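Local coordinates for protein ribokinase (Cryptococcus neoformans var. grubii serotype A, PDB 6CW5) that probably catalyses the ATP- and magnesium-dependent phosphorylation of D-ribose at O-5, yielding D-ribose 5-phosphate and ADP, at residues R14-G19 against T139-Q144; P165-F170 against H188-I193; E67-I72 against K92-K97; A154-A159 against E183-H188. One frame throughout, in Å; residues are numbered along the deposited sequence.

Interaction 1: residues R14-G19 against T139-Q144; sequences RCLVRG and THLLVQ
With chi1 at 56°, Thr139 holds OG1 between its own backbone N and carbonyl carbon, from where it accepts the N-H of Arg14 (OG1 to Arg14 N, 3.0 Å). Farther along, Val17 has CG1 anti to its backbone N (chi1 -177°), which brings CG1 to 3.8 Å from NE2 of Gln144. Thr139 OG1 also lies in the plane of the His140 ring, at its edge, 2.8 Å from ND1 in a hydrogen bond whose direction is open. Arg14 O is gripped twice, by the backbone N-H groups of Thr139 and His140. Beyond this entry the segments pair in parallel, Leu16 N to His140 O and Leu142 N to Leu16 O, the latter at 2.9 Å. Strands 15-18 and 140-143 are neighbours in the interior of the large sheet of the ribokinase fold, where the chain's first strand is flanked by 66-73 and 140-143. Helix 279-292 packs on the face bearing Cys15 and His140; helix 149-161 packs on the other, against Leu16, Leu141 and Val143. On the first face Val17 CG2 and Leu142 CB touch at 4.1 Å, their side chains pointing the same way. On the second, Leu141 CD1 approaches Leu16 O to 3.5 Å. The guanidinium of Arg18 turns away to Ser151 OG and Asp69 O, while Gln144 NE2 binds Gln55 OE1. Where the strands part, a water donates to Arg18 O at 2.8 Å and accepts from Gln144 N.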
loop_
_atom_site.group_PDB
_atom_site.type_symbol
_atom_site.label_atom_id
_atom_site.label_comp_id
_atom_site.label_asym_id
_atom_site.label_seq_id
_atom_site.Cartn_x
_atom_site.Cartn_y
_atom_site.Cartn_z
ATOM N N ARG A 14 -4.629 5.182 -23.018
ATOM C CA ARG A 14 -4.801 6.143 -21.938
ATOM C C ARG A 14 -3.881 5.732 -20.802
ATOM O O ARG A 14 -3.832 4.556 -20.434
ATOM C CB ARG A 14 -6.264 6.215 -21.462
ATOM C CG ARG A 14 -6.508 7.315 -20.406
ATOM C CD ARG A 14 -7.995 7.603 -20.189
ATOM N NE ARG A 14 -8.610 8.159 -21.390
ATOM C CZ ARG A 14 -8.859 9.454 -21.588
ATOM N NH1 ARG A 14 -8.562 10.358 -20.658
ATOM N NH2 ARG A 14 -9.415 9.844 -22.723
ATOM N N CYS A 15 -3.137 6.702 -20.270
ATOM C CA CYS A 15 -2.135 6.450 -19.247
ATOM C C CYS A 15 -2.621 6.932 -17.892
ATOM O O CYS A 15 -3.104 8.059 -17.765
ATOM C CB CYS A 15 -0.824 7.154 -19.586
ATOM S SG CYS A 15 0.480 6.832 -18.391
ATOM N N LEU A 16 -2.457 6.102 -16.877
ATOM C CA LEU A 16 -2.638 6.549 -15.505
ATOM C C LEU A 16 -1.260 6.720 -14.891
ATOM O O LEU A 16 -0.428 5.796 -14.966
ATOM C CB LEU A 16 -3.443 5.540 -14.691
ATOM C CG LEU A 16 -3.609 5.861 -13.203
ATOM C CD1 LEU A 16 -4.443 7.122 -12.959
ATOM C CD2 LEU A 16 -4.268 4.640 -12.569
ATOM N N VAL A 17 -0.998 7.904 -14.357
ATOM C CA VAL A 17 0.200 8.162 -13.552
ATOM C C VAL A 17 -0.217 8.101 -12.097
ATOM O O VAL A 17 -1.006 8.929 -11.630
ATOM C CB VAL A 17 0.844 9.520 -13.879
ATOM C CG1 VAL A 17 2.143 9.717 -13.058
ATOM C CG2 VAL A 17 1.110 9.644 -15.390
ATOM N N ARG A 18 0.299 7.122 -11.362
ATOM C CA ARG A 18 0.067 7.060 -9.928
ATOM C C ARG A 18 1.358 7.566 -9.300
ATOM O O ARG A 18 2.388 6.878 -9.346
ATOM C CB ARG A 18 -0.272 5.646 -9.473
ATOM C CG ARG A 18 -0.317 5.456 -7.956
ATOM C CD ARG A 18 -1.410 6.265 -7.252
ATOM N NE ARG A 18 -1.280 6.096 -5.800
ATOM C CZ ARG A 18 -0.869 7.056 -4.974
ATOM N NH1 ARG A 18 -0.644 8.288 -5.430
ATOM N NH2 ARG A 18 -0.719 6.788 -3.680
ATOM N N GLY A 19 1.338 8.787 -8.775
ATOM C CA GLY A 19 2.614 9.340 -8.346
ATOM C C GLY A 19 2.465 10.684 -7.673
ATOM O O GLY A 19 1.382 11.088 -7.264
ATOM N N THR A 139 -4.677 1.816 -20.580
ATOM C CA THR A 139 -3.802 0.870 -21.247
ATOM C C THR A 139 -2.376 0.932 -20.716
ATOM O O THR A 139 -1.614 -0.024 -20.912
ATOM C CB THR A 139 -3.778 1.137 -22.763
ATOM O OG1 THR A 139 -3.395 2.501 -23.002
ATOM C CG2 THR A 139 -5.151 0.875 -23.395
ATOM N N HIS A 140 -1.997 2.038 -20.069
ATOM C CA HIS A 140 -0.625 2.246 -19.610
ATOM C C HIS A 140 -0.643 2.764 -18.182
ATOM O O HIS A 140 -1.515 3.563 -17.823
ATOM C CB HIS A 140 0.120 3.249 -20.529
ATOM C CG HIS A 140 0.407 2.692 -21.889
ATOM N ND1 HIS A 140 -0.587 2.429 -22.808
ATOM C CD2 HIS A 140 1.564 2.283 -22.457
ATOM C CE1 HIS A 140 -0.047 1.914 -23.898
ATOM N NE2 HIS A 140 1.252 1.804 -23.708
ATOM N N LEU A 141 0.335 2.323 -17.386
ATOM C CA LEU A 141 0.541 2.793 -16.022
ATOM C C LEU A 141 1.959 3.312 -15.889
ATOM O O LEU A 141 2.910 2.656 -16.333
ATOM C CB LEU A 141 0.297 1.684 -14.999
ATOM C CG LEU A 141 0.678 2.002 -13.547
ATOM C CD1 LEU A 141 -0.370 2.964 -12.885
ATOM C CD2 LEU A 141 0.814 0.691 -12.745
ATOM N N LEU A 142 2.106 4.476 -15.270
ATOM C CA LEU A 142 3.419 5.038 -14.967
ATOM C C LEU A 142 3.528 5.238 -13.465
ATOM O O LEU A 142 2.655 5.865 -12.862
ATOM C CB LEU A 142 3.573 6.364 -15.705
ATOM C CG LEU A 142 4.868 7.127 -15.781
ATOM C CD1 LEU A 142 6.052 6.194 -16.108
ATOM C CD2 LEU A 142 4.682 8.171 -16.863
ATOM N N VAL A 143 4.600 4.710 -12.856
ATOM C CA VAL A 143 4.799 4.782 -11.414
ATOM C C VAL A 143 6.256 5.133 -11.147
ATOM O O VAL A 143 7.136 4.904 -11.973
ATOM C CB VAL A 143 4.427 3.480 -10.657
ATOM C CG1 VAL A 143 2.887 3.385 -10.442
ATOM C CG2 VAL A 143 4.948 2.240 -11.396
ATOM N N GLN A 144 6.490 5.743 -9.990
ATOM C CA GLN A 144 7.848 6.074 -9.558
ATOM C C GLN A 144 7.943 5.666 -8.109
ATOM O O GLN A 144 7.334 4.667 -7.732
ATOM C CB GLN A 144 8.154 7.565 -9.735
ATOM C CG GLN A 144 7.732 8.093 -11.136
ATOM C CD GLN A 144 6.283 8.552 -11.146
ATOM O OE1 GLN A 144 5.725 8.902 -10.093
ATOM N NE2 GLN A 144 5.655 8.548 -12.336
HETATM O O HOH W 1 4.528 5.877 -7.924
#

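Interaction 2: residues P165-F170 against H188-I193; sequences PLTSVF and HLSWLI
Val169 pairs with Trp191 and Phe170 with Leu192 in parallel register, the short strand axes approaching to 4.8 Å at an angle of 20°. The two strands belong to a beta-alpha-beta unit whose connection runs through helix 178-183. Where the pairing begins, two serines exchange bonds: Ser190 OG accepts from Ser168 N at 2.9 Å, and Ser168 OG accepts from Ser190 N at 3.0 Å. Ser168 can do so because chi1 (51°) sets OG between its backbone N and carbonyl carbon. Ser190 N also makes a weak bond to Ser168 O, whose main donor is Trp191 N at 2.8 Å. The ladder ends with Ile193 N to Phe170 O, almost straight at 176°.

On one face Leu189 crosses Phe170 at about a right angle, CD1 pressing on Phe170 CB at 3.4 Å, and the Phe170 ring stacks with that of Phe184. The other face, packed by helix 279-292, has Val169 CG1 against Ile193 CD1 at 3.6 Å, and Thr167 CG2 at the edge of the Trp191 ring. Ile193 lies near Thr246, which binds ADP in a nucleotide-bound crystal structure of this protein; no nucleotide is bound to this chain here. Back at the N-terminal end, just before the serines, one water donates to both Leu166 O and His188 O, the latter at 2.7 Å, and is hydrogen-bonded to Ser168 OG as well.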
loop_
_atom_site.group_PDB
_atom_site.type_symbol
_atom_site.label_atom_id
_atom_site.label_comp_id
_atom_site.label_asym_id
_atom_site.label_seq_id
_atom_site.Cartn_x
_atom_site.Cartn_y
_atom_site.Cartn_z
ATOM N N PRO A 165 -3.094 -7.440 -19.558
ATOM C CA PRO A 165 -2.286 -6.607 -18.657
ATOM C C PRO A 165 -2.032 -5.232 -19.256
ATOM O O PRO A 165 -1.851 -5.081 -20.465
ATOM C CB PRO A 165 -0.971 -7.395 -18.523
ATOM C CG PRO A 165 -1.284 -8.783 -18.949
ATOM C CD PRO A 165 -2.382 -8.670 -19.969
ATOM N N LEU A 166 -1.995 -4.222 -18.395
ATOM C CA LEU A 166 -1.569 -2.915 -18.866
ATOM C C LEU A 166 -0.089 -2.951 -19.197
ATOM O O LEU A 166 0.656 -3.803 -18.719
ATOM C CB LEU A 166 -1.794 -1.836 -17.802
ATOM C CG LEU A 166 -3.229 -1.289 -17.704
ATOM C CD1 LEU A 166 -4.230 -2.341 -17.286
ATOM C CD2 LEU A 166 -3.222 -0.170 -16.700
ATOM N N THR A 167 0.346 -1.973 -19.975
ATOM C CA THR A 167 1.769 -1.721 -20.150
ATOM C C THR A 167 2.214 -0.830 -19.003
ATOM O O THR A 167 1.776 0.320 -18.899
ATOM C CB THR A 167 2.029 -1.054 -21.494
ATOM O OG1 THR A 167 1.616 -1.920 -22.554
ATOM C CG2 THR A 167 3.505 -0.753 -21.632
ATOM N N SER A 168 3.045 -1.354 -18.115
ATOM C CA SER A 168 3.449 -0.594 -16.938
ATOM C C SER A 168 4.904 -0.167 -17.074
ATOM O O SER A 168 5.737 -0.924 -17.574
ATOM C CB SER A 168 3.261 -1.414 -15.672
ATOM O OG SER A 168 3.896 -2.668 -15.860
ATOM N N VAL A 169 5.204 1.033 -16.582
ATOM C CA VAL A 169 6.506 1.676 -16.736
ATOM C C VAL A 169 6.896 2.219 -15.372
ATOM O O VAL A 169 6.112 2.935 -14.748
ATOM C CB VAL A 169 6.446 2.809 -17.785
ATOM C CG1 VAL A 169 7.795 3.468 -17.947
ATOM C CG2 VAL A 169 5.964 2.275 -19.126
ATOM N N PHE A 170 8.086 1.849 -14.888
ATOM C CA PHE A 170 8.490 2.186 -13.523
ATOM C C PHE A 170 9.834 2.893 -13.543
ATOM O O PHE A 170 10.753 2.457 -14.242
ATOM C CB PHE A 170 8.569 0.909 -12.711
ATOM C CG PHE A 170 9.116 1.063 -11.309
ATOM C CD1 PHE A 170 8.563 1.964 -10.409
ATOM C CD2 PHE A 170 10.115 0.196 -10.859
ATOM C CE1 PHE A 170 9.029 2.041 -9.104
ATOM C CE2 PHE A 170 10.599 0.287 -9.569
ATOM C CZ PHE A 170 10.039 1.196 -8.676
ATOM N N HIS A 188 5.402 -8.203 -13.112
ATOM C CA HIS A 188 4.258 -7.408 -13.571
ATOM C C HIS A 188 4.660 -6.199 -14.391
ATOM O O HIS A 188 3.788 -5.536 -14.968
ATOM C CB HIS A 188 3.431 -6.907 -12.368
ATOM C CG HIS A 188 2.791 -8.015 -11.598
ATOM N ND1 HIS A 188 2.160 -9.071 -12.219
ATOM C CD2 HIS A 188 2.689 -8.242 -10.265
ATOM C CE1 HIS A 188 1.691 -9.900 -11.301
ATOM N NE2 HIS A 188 1.993 -9.414 -10.110
ATOM N N LEU A 189 5.945 -5.897 -14.461
ATOM C CA LEU A 189 6.416 -4.633 -15.007
ATOM C C LEU A 189 6.775 -4.779 -16.479
ATOM O O LEU A 189 7.546 -5.673 -16.846
ATOM C CB LEU A 189 7.641 -4.156 -14.229
ATOM C CG LEU A 189 8.157 -2.820 -14.690
ATOM C CD1 LEU A 189 7.126 -1.742 -14.355
ATOM C CD2 LEU A 189 9.488 -2.561 -13.949
ATOM N N SER A 190 6.247 -3.884 -17.317
ATOM C CA SER A 190 6.609 -3.963 -18.735
ATOM C C SER A 190 7.938 -3.280 -19.025
ATOM O O SER A 190 8.724 -3.786 -19.837
ATOM C CB SER A 190 5.530 -3.331 -19.619
ATOM O OG SER A 190 4.224 -3.775 -19.258
ATOM N N TRP A 191 8.170 -2.105 -18.427
ATOM C CA TRP A 191 9.357 -1.302 -18.719
ATOM C C TRP A 191 9.953 -0.726 -17.451
ATOM O O TRP A 191 9.238 -0.135 -16.638
ATOM C CB TRP A 191 9.035 -0.139 -19.659
ATOM C CG TRP A 191 8.791 -0.564 -21.071
ATOM C CD1 TRP A 191 7.590 -0.755 -21.687
ATOM C CD2 TRP A 191 9.798 -0.835 -22.045
ATOM N NE1 TRP A 191 7.795 -1.130 -23.006
ATOM C CE2 TRP A 191 9.147 -1.187 -23.241
ATOM C CE3 TRP A 191 11.200 -0.811 -22.013
ATOM C CZ2 TRP A 191 9.845 -1.509 -24.405
ATOM C CZ3 TRP A 191 11.897 -1.122 -23.171
ATOM C CH2 TRP A 191 11.213 -1.474 -24.350
ATOM N N LEU A 192 11.266 -0.866 -17.304
ATOM C CA LEU A 192 12.018 -0.178 -16.260
ATOM C C LEU A 192 12.798 0.955 -16.913
ATOM O O LEU A 192 13.515 0.724 -17.889
ATOM C CB LEU A 192 12.982 -1.148 -15.563
ATOM C CG LEU A 192 14.057 -0.544 -14.643
ATOM C CD1 LEU A 192 13.396 -0.047 -13.332
ATOM C CD2 LEU A 192 15.137 -1.587 -14.329
ATOM N N ILE A 193 12.691 2.166 -16.361
ATOM C CA ILE A 193 13.472 3.311 -16.821
ATOM C C ILE A 193 14.412 3.720 -15.697
ATOM O O ILE A 193 13.957 4.105 -14.609
ATOM C CB ILE A 193 12.592 4.499 -17.232
ATOM C CG1 ILE A 193 11.583 4.095 -18.292
ATOM C CG2 ILE A 193 13.483 5.620 -17.806
ATOM C CD1 ILE A 193 10.773 5.305 -18.806
HETATM O O HOH W 2 1.703 -4.289 -16.109
#

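Interaction 3: residues E67-I72 against K92-K97; sequences ELDGAI and KLKIVK
Lys94 leaves its strand with CB 3.7 Å from Gly70 O, which accepts the backbone N-H of Lys94 (N to O, 2.9 Å) and around which the side chain folds. The setting is a beta-alpha-beta unit, in which strand 93-96 lies parallel to strand 66-73 at the sheet edge and helix 77-85 connects them. CG and CD of Lys94 skirt Gly70 O more loosely; then a bend at chi3 (-77°) brings CE to 3.2 Å from Gly70 O, and one at chi4 (-70°) turns NZ back toward the strand pair. NZ donates to Lys92 O at 2.8 Å, makes a weak bond to Gly70 O, and forms a salt bridge with Asp69 OD1 at 3.1 Å, arriving from above the carboxylate plane. The other carboxylate oxygen, OD2, is held by Tyr155 OH. Lys92 O thus takes two donors, Lys94 NZ and Gly70 N, from opposite faces of its plane. The ladder continues through Ile72 N to Lys94 O and Val96 N to Ile72 O. On the face toward helix 77-85, Ile72 lies beside Ile95 and crosses Leu93 at about a right angle. Gly70 puts no side chain on this face, and Leu93 CD1 settles over the backbone there, 3.6 Å from Ala71 N.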
loop_
_atom_site.group_PDB
_atom_site.type_symbol
_atom_site.label_atom_id
_atom_site.label_comp_id
_atom_site.label_asym_id
_atom_site.label_seq_id
_atom_site.Cartn_x
_atom_site.Cartn_y
_atom_site.Cartn_z
ATOM N N GLU A 67 -4.030 10.740 -17.031
ATOM C CA GLU A 67 -4.677 11.107 -15.771
ATOM C C GLU A 67 -3.676 10.928 -14.642
ATOM O O GLU A 67 -2.903 9.974 -14.663
ATOM C CB GLU A 67 -5.895 10.220 -15.466
ATOM C CG GLU A 67 -7.020 10.267 -16.483
ATOM C CD GLU A 67 -8.093 11.282 -16.147
ATOM O OE1 GLU A 67 -8.237 11.678 -14.962
ATOM O OE2 GLU A 67 -8.799 11.685 -17.091
ATOM N N LEU A 68 -3.705 11.817 -13.647
ATOM C CA LEU A 68 -2.813 11.729 -12.491
ATOM C C LEU A 68 -3.612 11.374 -11.239
ATOM O O LEU A 68 -4.677 11.963 -10.983
ATOM C CB LEU A 68 -2.053 13.046 -12.291
ATOM C CG LEU A 68 -1.125 13.097 -11.071
ATOM C CD1 LEU A 68 0.013 12.081 -11.197
ATOM C CD2 LEU A 68 -0.563 14.526 -10.880
ATOM N N ASP A 69 -3.149 10.350 -10.509
ATOM C CA ASP A 69 -3.794 9.880 -9.284
ATOM C C ASP A 69 -2.823 10.158 -8.133
ATOM O O ASP A 69 -1.715 9.623 -8.112
ATOM C CB ASP A 69 -4.123 8.383 -9.416
ATOM C CG ASP A 69 -4.798 7.796 -8.193
ATOM O OD1 ASP A 69 -4.650 8.325 -7.079
ATOM O OD2 ASP A 69 -5.427 6.746 -8.341
ATOM N N GLY A 70 -3.228 10.991 -7.178
ATOM C CA GLY A 70 -2.323 11.344 -6.093
ATOM C C GLY A 70 -2.979 12.387 -5.210
ATOM O O GLY A 70 -4.208 12.449 -5.154
ATOM N N ALA A 71 -2.193 13.214 -4.526
ATOM C CA ALA A 71 -2.806 14.164 -3.608
ATOM C C ALA A 71 -1.921 15.390 -3.446
ATOM O O ALA A 71 -0.689 15.300 -3.479
ATOM C CB ALA A 71 -3.058 13.530 -2.241
ATOM N N ILE A 72 -2.568 16.529 -3.216
ATOM C CA ILE A 72 -1.888 17.783 -2.901
ATOM C C ILE A 72 -2.561 18.390 -1.679
ATOM O O ILE A 72 -3.634 17.959 -1.248
ATOM C CB ILE A 72 -1.922 18.791 -4.070
ATOM C CG1 ILE A 72 -3.382 19.085 -4.459
ATOM C CG2 ILE A 72 -1.109 18.239 -5.254
ATOM C CD1 ILE A 72 -3.534 20.310 -5.381
ATOM N N LYS A 92 -8.686 12.363 -9.986
ATOM C CA LYS A 92 -8.114 11.548 -8.921
ATOM C C LYS A 92 -6.976 12.250 -8.205
ATOM O O LYS A 92 -6.235 11.598 -7.463
ATOM C CB LYS A 92 -7.614 10.215 -9.479
ATOM C CG LYS A 92 -8.683 9.427 -10.253
ATOM C CD LYS A 92 -9.722 8.839 -9.344
ATOM C CE LYS A 92 -10.604 7.842 -10.113
ATOM N NZ LYS A 92 -11.432 8.492 -11.182
ATOM N N LEU A 93 -6.805 13.555 -8.420
ATOM C CA LEU A 93 -5.780 14.338 -7.724
ATOM C C LEU A 93 -6.488 15.015 -6.554
ATOM O O LEU A 93 -7.171 16.037 -6.715
ATOM C CB LEU A 93 -5.095 15.329 -8.660
ATOM C CG LEU A 93 -3.994 16.176 -7.998
ATOM C CD1 LEU A 93 -2.888 15.283 -7.445
ATOM C CD2 LEU A 93 -3.417 17.170 -8.974
ATOM N N LYS A 94 -6.349 14.406 -5.378
ATOM C CA LYS A 94 -7.121 14.780 -4.215
ATOM C C LYS A 94 -6.501 16.003 -3.560
ATOM O O LYS A 94 -5.279 16.142 -3.522
ATOM C CB LYS A 94 -7.173 13.614 -3.226
ATOM C CG LYS A 94 -7.981 12.405 -3.794
ATOM C CD LYS A 94 -7.614 11.068 -3.159
ATOM C CE LYS A 94 -6.296 10.498 -3.685
ATOM N NZ LYS A 94 -6.334 10.016 -5.101
ATOM N N ILE A 95 -7.356 16.877 -3.029
ATOM C CA ILE A 95 -6.913 18.035 -2.265
ATOM C C ILE A 95 -7.186 17.742 -0.798
ATOM O O ILE A 95 -8.345 17.566 -0.394
ATOM C CB ILE A 95 -7.627 19.312 -2.722
ATOM C CG1 ILE A 95 -7.350 19.558 -4.214
ATOM C CG2 ILE A 95 -7.172 20.482 -1.881
ATOM C CD1 ILE A 95 -8.237 20.648 -4.832
ATOM N N VAL A 96 -6.134 17.725 0.006
ATOM C CA VAL A 96 -6.201 17.227 1.374
ATOM C C VAL A 96 -6.219 18.411 2.317
ATOM O O VAL A 96 -5.283 19.214 2.319
ATOM C CB VAL A 96 -5.014 16.310 1.698
ATOM C CG1 VAL A 96 -5.174 15.726 3.087
ATOM C CG2 VAL A 96 -4.916 15.216 0.659
ATOM N N LYS A 97 -7.264 18.492 3.130
ATOM C CA LYS A 97 -7.363 19.538 4.127
ATOM C C LYS A 97 -6.317 19.341 5.220
ATOM O O LYS A 97 -6.012 18.212 5.614
ATOM C CB LYS A 97 -8.767 19.539 4.730
HETATM O O HOH W 3 -7.178 11.870 -12.267
HETATM O O HOH W 4 -10.164 9.883 -13.841
#

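Interaction 4: residues A154-A159 against E183-H188; sequences AYLTAA and EFPWKH
Phe184 O accepts the backbone N-H of Trp186 at 2.8 Å, closing an inverse gamma turn centred on Pro185, and this turn offers both the Phe184 ring and the proline ring to Leu156 of helix 149-161. Leu156 has CG anti to its backbone N (chi1 173°), which carries the branch out from the helix toward the loop. From there CD2 comes within 3.5 Å of Phe184 CE2, the two side chains crossing at about a right angle, and also touches Pro185 CG at 4.0 Å. The other methyl, CD1, rests 3.7 Å from His188 O. The loop continues as a short 3-10 turn, in which His188 N bonds to Pro185 O, and CB of His188 lies against Leu156 CG and Leu156 O. The His188 ring lies beside Thr157, His188 CD2 being 3.9 Å from Thr157 CA, while Lys187 CG sits above the centre of one ring face.

Within the loop, Phe184 CD2 stands 3.4 Å above the centre of the Trp186 ring. The contact joins helix 149-161 to the connection between helix 178-183 and strand 191-195, on one side of the central sheet. The same helix reaches the dimer partner, Ala154 packing on Ser150 of the second subunit. Thr157 OG1 is engaged within the helix by Leu153 O, and the two segments meet through van der Waals contact alone, which implies that their fit rests on shape and on burial of the leucine methyls rather than on directed polar bonds.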
loop_
_atom_site.group_PDB
_atom_site.type_symbol
_atom_site.label_atom_id
_atom_site.label_comp_id
_atom_site.label_asym_id
_atom_site.label_seq_id
_atom_site.Cartn_x
_atom_site.Cartn_y
_atom_site.Cartn_z
ATOM N N ALA A 154 0.574 -1.892 -5.231
ATOM C CA ALA A 154 -0.816 -2.268 -5.483
ATOM C C ALA A 154 -1.226 -1.929 -6.913
ATOM O O ALA A 154 -1.873 -2.742 -7.594
ATOM C CB ALA A 154 -1.729 -1.568 -4.463
ATOM N N TYR A 155 -0.871 -0.731 -7.388
ATOM C CA TYR A 155 -1.271 -0.345 -8.742
ATOM C C TYR A 155 -0.542 -1.177 -9.794
ATOM O O TYR A 155 -1.148 -1.614 -10.784
ATOM C CB TYR A 155 -0.985 1.133 -8.985
ATOM C CG TYR A 155 -2.017 2.064 -8.383
ATOM C CD1 TYR A 155 -2.205 2.133 -7.008
ATOM C CD2 TYR A 155 -2.813 2.860 -9.200
ATOM C CE1 TYR A 155 -3.163 3.015 -6.470
ATOM C CE2 TYR A 155 -3.749 3.732 -8.677
ATOM C CZ TYR A 155 -3.919 3.802 -7.306
ATOM O OH TYR A 155 -4.874 4.663 -6.780
ATOM N N LEU A 156 0.756 -1.405 -9.598
ATOM C CA LEU A 156 1.498 -2.253 -10.545
ATOM C C LEU A 156 0.935 -3.662 -10.587
ATOM O O LEU A 156 0.790 -4.266 -11.670
ATOM C CB LEU A 156 2.983 -2.294 -10.159
ATOM C CG LEU A 156 3.847 -3.281 -10.971
ATOM C CD1 LEU A 156 3.879 -2.838 -12.416
ATOM C CD2 LEU A 156 5.260 -3.303 -10.395
ATOM N N THR A 157 0.601 -4.217 -9.426
ATOM C CA THR A 157 0.036 -5.570 -9.398
ATOM C C THR A 157 -1.303 -5.614 -10.110
ATOM O O THR A 157 -1.583 -6.544 -10.892
ATOM C CB THR A 157 -0.094 -6.022 -7.942
ATOM O OG1 THR A 157 1.222 -6.033 -7.352
ATOM C CG2 THR A 157 -0.687 -7.435 -7.872
ATOM N N ALA A 158 -2.146 -4.609 -9.872
ATOM C CA ALA A 158 -3.429 -4.554 -10.564
ATOM C C ALA A 158 -3.235 -4.426 -12.071
ATOM O O ALA A 158 -4.018 -4.984 -12.865
ATOM C CB ALA A 158 -4.255 -3.373 -10.033
ATOM N N ALA A 159 -2.219 -3.668 -12.478
ATOM C CA ALA A 159 -1.926 -3.498 -13.892
ATOM C C ALA A 159 -1.496 -4.824 -14.507
ATOM O O ALA A 159 -1.969 -5.209 -15.587
ATOM C CB ALA A 159 -0.838 -2.427 -14.068
ATOM N N GLU A 183 12.419 -7.803 -3.502
ATOM C CA GLU A 183 11.079 -8.358 -3.304
ATOM C C GLU A 183 10.058 -7.758 -4.254
ATOM O O GLU A 183 8.886 -8.141 -4.205
ATOM C CB GLU A 183 10.639 -8.117 -1.851
ATOM C CG GLU A 183 11.449 -8.990 -0.875
ATOM C CD GLU A 183 11.533 -8.413 0.521
ATOM O OE1 GLU A 183 10.575 -7.726 0.935
ATOM O OE2 GLU A 183 12.572 -8.645 1.189
ATOM N N PHE A 184 10.482 -6.805 -5.075
ATOM C CA PHE A 184 9.585 -6.101 -5.979
ATOM C C PHE A 184 9.016 -7.052 -7.032
ATOM O O PHE A 184 9.716 -7.962 -7.509
ATOM C CB PHE A 184 10.369 -4.950 -6.607
ATOM C CG PHE A 184 9.528 -3.902 -7.273
ATOM C CD1 PHE A 184 9.052 -2.807 -6.548
ATOM C CD2 PHE A 184 9.271 -3.977 -8.632
ATOM C CE1 PHE A 184 8.296 -1.821 -7.162
ATOM C CE2 PHE A 184 8.524 -2.975 -9.273
ATOM C CZ PHE A 184 8.032 -1.907 -8.531
ATOM N N PRO A 185 7.723 -6.909 -7.390
ATOM C CA PRO A 185 7.085 -7.845 -8.336
ATOM C C PRO A 185 7.435 -7.503 -9.781
ATOM O O PRO A 185 6.611 -7.055 -10.563
ATOM C CB PRO A 185 5.596 -7.662 -8.028
ATOM C CG PRO A 185 5.508 -6.194 -7.665
ATOM C CD PRO A 185 6.762 -5.931 -6.838
ATOM N N TRP A 186 8.713 -7.694 -10.132
ATOM C CA TRP A 186 9.191 -7.379 -11.474
ATOM C C TRP A 186 8.391 -8.082 -12.556
ATOM O O TRP A 186 8.315 -7.579 -13.683
ATOM C CB TRP A 186 10.663 -7.773 -11.603
ATOM C CG TRP A 186 11.494 -7.002 -10.607
ATOM C CD1 TRP A 186 12.098 -7.505 -9.491
ATOM C CD2 TRP A 186 11.777 -5.596 -10.625
ATOM N NE1 TRP A 186 12.747 -6.497 -8.819
ATOM C CE2 TRP A 186 12.576 -5.318 -9.494
ATOM C CE3 TRP A 186 11.447 -4.544 -11.494
ATOM C CZ2 TRP A 186 13.050 -4.024 -9.195
ATOM C CZ3 TRP A 186 11.926 -3.262 -11.204
ATOM C CH2 TRP A 186 12.714 -3.014 -10.057
ATOM N N LYS A 187 7.831 -9.254 -12.261
ATOM C CA LYS A 187 7.120 -9.965 -13.318
ATOM C C LYS A 187 5.945 -9.171 -13.867
ATOM O O LYS A 187 5.516 -9.450 -14.990
ATOM C CB LYS A 187 6.631 -11.332 -12.835
ATOM C CG LYS A 187 5.647 -11.268 -11.687
ATOM C CD LYS A 187 5.240 -12.642 -11.222
ATOM C CE LYS A 187 4.359 -12.552 -9.992
ATOM N NZ LYS A 187 3.947 -13.906 -9.536
ATOM N N HIS A 188 5.402 -8.203 -13.112
ATOM C CA HIS A 188 4.258 -7.408 -13.571
ATOM C C HIS A 188 4.660 -6.199 -14.391
ATOM O O HIS A 188 3.788 -5.536 -14.968
ATOM C CB HIS A 188 3.431 -6.907 -12.368
ATOM C CG HIS A 188 2.791 -8.015 -11.598
ATOM N ND1 HIS A 188 2.160 -9.071 -12.219
ATOM C CD2 HIS A 188 2.689 -8.242 -10.265
ATOM C CE1 HIS A 188 1.691 -9.900 -11.301
ATOM N NE2 HIS A 188 1.993 -9.414 -10.110
#

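In the fold
Interactions 1, 2 and 3 lie in one large mixed sheet, in which strands 93-96, 66-73, 15-18, 140-143, 167-170 and 191-195 follow one another side by side. Backbone bonds join interaction 1 to both others, to interaction 2 through Leu141 and Val169 and to interaction 3 through Val17 and Asp69, whereas the centres of interactions 2 and 3 are about 22 Å apart. Along the chain, interaction 3 is nested in the loop closed by interaction 1, and interactions 2 and 4 then alternate, sharing His188. Interaction 4 ties helix 149-161, which lies on one face of the sheet, to the loop before strand 191-195; its Tyr155 OH reaches Asp69 of interaction 3, so one helix spans several strands of the ribokinase core.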